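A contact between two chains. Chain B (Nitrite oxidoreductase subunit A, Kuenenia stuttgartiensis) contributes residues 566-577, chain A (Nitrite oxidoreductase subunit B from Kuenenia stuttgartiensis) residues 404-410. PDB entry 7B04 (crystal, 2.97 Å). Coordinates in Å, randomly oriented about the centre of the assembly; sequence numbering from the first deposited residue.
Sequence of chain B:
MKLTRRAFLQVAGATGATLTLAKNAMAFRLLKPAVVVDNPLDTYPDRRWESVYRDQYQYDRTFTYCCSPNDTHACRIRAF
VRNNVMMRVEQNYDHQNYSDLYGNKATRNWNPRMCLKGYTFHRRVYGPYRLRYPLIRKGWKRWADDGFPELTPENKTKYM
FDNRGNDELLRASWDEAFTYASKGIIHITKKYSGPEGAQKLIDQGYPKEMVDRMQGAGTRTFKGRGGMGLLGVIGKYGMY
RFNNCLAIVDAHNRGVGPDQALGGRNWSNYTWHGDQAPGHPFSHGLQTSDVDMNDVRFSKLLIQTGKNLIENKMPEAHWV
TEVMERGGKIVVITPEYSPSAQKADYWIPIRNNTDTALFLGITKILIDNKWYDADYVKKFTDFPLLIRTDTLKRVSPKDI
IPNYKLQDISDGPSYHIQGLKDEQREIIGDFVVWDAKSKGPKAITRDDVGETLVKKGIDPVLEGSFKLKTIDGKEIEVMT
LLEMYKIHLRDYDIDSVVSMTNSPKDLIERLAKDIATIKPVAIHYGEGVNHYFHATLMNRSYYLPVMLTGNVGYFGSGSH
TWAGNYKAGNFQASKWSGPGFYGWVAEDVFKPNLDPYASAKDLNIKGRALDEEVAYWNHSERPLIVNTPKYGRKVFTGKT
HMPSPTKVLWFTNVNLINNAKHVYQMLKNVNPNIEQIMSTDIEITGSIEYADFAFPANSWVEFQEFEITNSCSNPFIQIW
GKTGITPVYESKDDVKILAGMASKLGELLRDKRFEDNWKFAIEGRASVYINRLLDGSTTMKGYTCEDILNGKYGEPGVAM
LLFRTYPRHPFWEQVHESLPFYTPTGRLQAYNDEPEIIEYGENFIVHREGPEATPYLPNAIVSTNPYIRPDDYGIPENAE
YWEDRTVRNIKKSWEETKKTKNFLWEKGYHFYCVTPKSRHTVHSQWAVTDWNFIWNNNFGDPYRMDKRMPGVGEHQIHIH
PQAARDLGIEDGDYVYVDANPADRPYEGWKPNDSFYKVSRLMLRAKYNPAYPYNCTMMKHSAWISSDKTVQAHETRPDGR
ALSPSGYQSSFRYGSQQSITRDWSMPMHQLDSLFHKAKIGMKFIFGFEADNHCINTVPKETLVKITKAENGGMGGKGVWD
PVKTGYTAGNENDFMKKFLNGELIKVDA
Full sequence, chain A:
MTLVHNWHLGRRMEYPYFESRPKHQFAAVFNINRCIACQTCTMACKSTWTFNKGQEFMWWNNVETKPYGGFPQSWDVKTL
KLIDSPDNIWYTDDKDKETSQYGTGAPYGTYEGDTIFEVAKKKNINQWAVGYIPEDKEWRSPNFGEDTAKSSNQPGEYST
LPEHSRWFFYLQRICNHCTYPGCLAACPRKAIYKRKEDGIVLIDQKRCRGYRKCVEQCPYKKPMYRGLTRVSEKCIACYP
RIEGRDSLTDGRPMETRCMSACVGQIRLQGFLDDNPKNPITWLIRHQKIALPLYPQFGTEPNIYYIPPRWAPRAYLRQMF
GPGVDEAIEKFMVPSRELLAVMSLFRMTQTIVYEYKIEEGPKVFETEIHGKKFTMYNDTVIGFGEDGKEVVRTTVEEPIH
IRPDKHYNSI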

# COMPACT_ATOMS: atom_id res chain seq x y z
N TYR B 566 10.96 11.07 -11.75
CA TYR B 566 11.33 11.39 -13.12
C TYR B 566 12.59 12.22 -13.24
O TYR B 566 13.17 12.28 -14.33
CB TYR B 566 10.20 12.20 -13.78
CG TYR B 566 10.10 13.58 -13.15
CD1 TYR B 566 9.41 13.76 -11.96
CD2 TYR B 566 10.73 14.68 -13.72
CE1 TYR B 566 9.33 15.00 -11.37
CE2 TYR B 566 10.66 15.92 -13.13
CZ TYR B 566 9.96 16.08 -11.96
OH TYR B 566 9.89 17.32 -11.37
N LYS B 567 13.03 12.86 -12.16
CA LYS B 567 13.94 14.00 -12.27
C LYS B 567 15.37 13.51 -12.54
O LYS B 567 16.26 13.55 -11.70
CB LYS B 567 13.87 14.88 -11.03
CG LYS B 567 14.57 16.22 -11.20
CD LYS B 567 14.34 17.15 -10.01
CE LYS B 567 13.31 18.22 -10.33
NZ LYS B 567 11.92 17.71 -10.24
N ALA B 568 15.57 13.04 -13.78
CA ALA B 568 16.92 12.80 -14.25
C ALA B 568 17.67 14.11 -14.46
O ALA B 568 18.89 14.09 -14.63
CB ALA B 568 16.90 12.00 -15.55
N GLY B 569 16.96 15.24 -14.45
CA GLY B 569 17.56 16.55 -14.50
C GLY B 569 18.21 16.99 -13.20
O GLY B 569 18.71 18.12 -13.13
N ASN B 570 18.19 16.14 -12.17
CA ASN B 570 18.97 16.43 -10.97
C ASN B 570 20.45 16.45 -11.29
O ASN B 570 21.21 17.22 -10.69
CB ASN B 570 18.66 15.40 -9.89
CG ASN B 570 17.41 15.73 -9.11
OD1 ASN B 570 17.19 16.88 -8.72
ND2 ASN B 570 16.57 14.72 -8.87
N PHE B 571 20.89 15.61 -12.24
CA PHE B 571 22.25 15.69 -12.77
C PHE B 571 22.25 16.78 -13.84
O PHE B 571 22.41 16.55 -15.04
CB PHE B 571 22.69 14.34 -13.31
CG PHE B 571 22.65 13.23 -12.29
CD1 PHE B 571 23.74 12.98 -11.47
CD2 PHE B 571 21.52 12.44 -12.15
CE1 PHE B 571 23.70 11.96 -10.53
CE2 PHE B 571 21.47 11.43 -11.21
CZ PHE B 571 22.56 11.19 -10.40
N GLN B 572 22.06 18.01 -13.36
CA GLN B 572 21.77 19.15 -14.21
C GLN B 572 23.05 19.69 -14.84
O GLN B 572 24.04 19.95 -14.15
CB GLN B 572 21.09 20.24 -13.39
CG GLN B 572 20.62 21.46 -14.16
CD GLN B 572 19.54 21.14 -15.17
OE1 GLN B 572 19.72 21.34 -16.37
NE2 GLN B 572 18.41 20.62 -14.70
N ALA B 573 23.03 19.83 -16.17
CA ALA B 573 24.19 20.31 -16.91
C ALA B 573 24.20 21.83 -17.02
O ALA B 573 23.14 22.45 -17.17
CB ALA B 573 24.21 19.69 -18.31
N SER B 574 25.39 22.41 -16.94
CA SER B 574 25.57 23.85 -17.10
C SER B 574 27.04 24.10 -17.43
O SER B 574 27.86 23.17 -17.44
CB SER B 574 25.12 24.62 -15.86
OG SER B 574 25.97 24.39 -14.75
N LYS B 575 27.37 25.36 -17.69
CA LYS B 575 28.74 25.72 -18.05
C LYS B 575 29.69 25.53 -16.87
O LYS B 575 30.74 24.89 -17.01
CB LYS B 575 28.79 27.16 -18.56
CG LYS B 575 27.71 27.49 -19.58
N TRP B 576 29.35 26.08 -15.71
CA TRP B 576 30.23 25.93 -14.55
C TRP B 576 30.24 24.49 -14.06
O TRP B 576 31.23 24.05 -13.46
CB TRP B 576 29.80 26.88 -13.43
CG TRP B 576 28.53 26.50 -12.75
CD1 TRP B 576 27.27 26.92 -13.06
CD2 TRP B 576 28.38 25.61 -11.63
NE1 TRP B 576 26.35 26.36 -12.21
CE2 TRP B 576 27.01 25.55 -11.32
CE3 TRP B 576 29.28 24.86 -10.86
CZ2 TRP B 576 26.51 24.77 -10.28
CZ3 TRP B 576 28.78 24.09 -9.82
CH2 TRP B 576 27.41 24.05 -9.54
N SER B 577 29.16 23.74 -14.30
CA SER B 577 29.03 22.39 -13.77
C SER B 577 29.64 21.35 -14.71
O SER B 577 30.59 20.65 -14.34
CB SER B 577 27.55 22.07 -13.51
OG SER B 577 26.86 21.87 -14.73
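Chain A, residues 404-410: DKHYNSI

The C-terminal tail of chain A, residues 404-410, lies as an irregular strand-free segment along a looped stretch of chain B and runs against its direction: A:Ile410 falls nearest B:Gly569 (CA to CA 6.6 Å) and A:Lys405 nearest B:Trp576 (CA to CA 8.2 Å). Together the two stretches bury 424 Å². Near the start of the chain B stretch, the CA-to-CB bond of B:Lys567 points toward the tail, and the side chain bends at its end, bringing CE 3.3 Å from O of A:Ile410, part of the terminal carboxylate; its NZ is held by a very short hydrogen bond to OH of B:Tyr566 (2.4 Å). A 3-10 turn follows at 568-570. There B:Gly569 O lies 4.2 Å from CD1 of A:Ile410, a loose backbone contact with the tip of that side chain. B:Gln572 then points toward the tail and packs its amide on the same residue, NE2 to CB of A:Ile410 at 3.2 Å. The chain continues past B:Ser574 to B:Trp576, which packs against A:Lys405, A:His406 and A:Tyr407. One face of its indole carries the aliphatic chain of A:Lys405, with CD 4.1 Å from the six-membered ring centroid in a CH-pi contact. At the indole edge, NE1 of B:Trp576 donates a hydrogen bond to OH of A:Tyr407 (3.2 Å). CH2 of B:Trp576 lies 4.2 Å from ND1 of A:His406, at the edge of the imidazole ring.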

# COMPACT_ATOMS: atom_id res chain seq x y z
N ASP A 404 24.03 31.19 -5.57
CA ASP A 404 23.17 31.34 -6.74
C ASP A 404 23.61 30.49 -7.93
O ASP A 404 22.86 30.40 -8.92
CB ASP A 404 23.09 32.83 -7.15
CG ASP A 404 24.43 33.50 -7.13
OD1 ASP A 404 25.46 32.81 -7.02
OD2 ASP A 404 24.44 34.74 -7.23
N LYS A 405 24.79 29.88 -7.87
CA LYS A 405 25.19 28.90 -8.87
C LYS A 405 24.30 27.66 -8.84
O LYS A 405 24.29 26.88 -9.80
CB LYS A 405 26.68 28.54 -8.71
CG LYS A 405 27.03 27.71 -7.51
CD LYS A 405 28.53 27.49 -7.49
CE LYS A 405 28.95 26.54 -6.40
NZ LYS A 405 30.32 25.99 -6.62
N HIS A 406 23.61 27.41 -7.73
CA HIS A 406 22.63 26.34 -7.63
C HIS A 406 21.26 26.87 -8.07
O HIS A 406 20.98 28.07 -7.98
CB HIS A 406 22.52 25.82 -6.20
CG HIS A 406 23.84 25.38 -5.61
ND1 HIS A 406 24.82 24.76 -6.36
CD2 HIS A 406 24.33 25.48 -4.35
CE1 HIS A 406 25.86 24.50 -5.58
NE2 HIS A 406 25.58 24.93 -4.36
N TYR A 407 20.42 25.97 -8.58
CA TYR A 407 19.11 26.37 -9.08
C TYR A 407 18.01 25.49 -8.50
O TYR A 407 18.24 24.32 -8.18
CB TYR A 407 19.05 26.31 -10.61
CG TYR A 407 20.32 26.79 -11.28
CD1 TYR A 407 20.66 28.14 -11.30
CD2 TYR A 407 21.18 25.89 -11.89
CE1 TYR A 407 21.82 28.57 -11.91
CE2 TYR A 407 22.34 26.31 -12.51
CZ TYR A 407 22.65 27.66 -12.52
OH TYR A 407 23.81 28.08 -13.13
N ASN A 408 16.82 26.07 -8.38
CA ASN A 408 15.61 25.33 -8.04
C ASN A 408 14.79 24.99 -9.28
O ASN A 408 14.28 23.87 -9.39
CB ASN A 408 14.72 26.14 -7.08
CG ASN A 408 15.27 26.17 -5.67
OD1 ASN A 408 15.95 25.25 -5.23
ND2 ASN A 408 14.95 27.24 -4.95
N SER A 409 14.69 25.93 -10.22
CA SER A 409 13.89 25.75 -11.43
C SER A 409 14.66 24.88 -12.42
O SER A 409 15.18 25.33 -13.44
CB SER A 409 13.53 27.10 -12.03
OG SER A 409 12.85 27.91 -11.09
N ILE A 410 14.73 23.60 -12.09
CA ILE A 410 15.38 22.61 -12.95
C ILE A 410 14.51 21.36 -13.02
O ILE A 410 13.84 20.99 -12.06
CB ILE A 410 16.79 22.27 -12.45
CG1 ILE A 410 16.77 21.86 -10.98
CG2 ILE A 410 17.74 23.44 -12.67
CD1 ILE A 410 18.09 21.31 -10.50
OXT ILE A 410 14.45 20.69 -14.06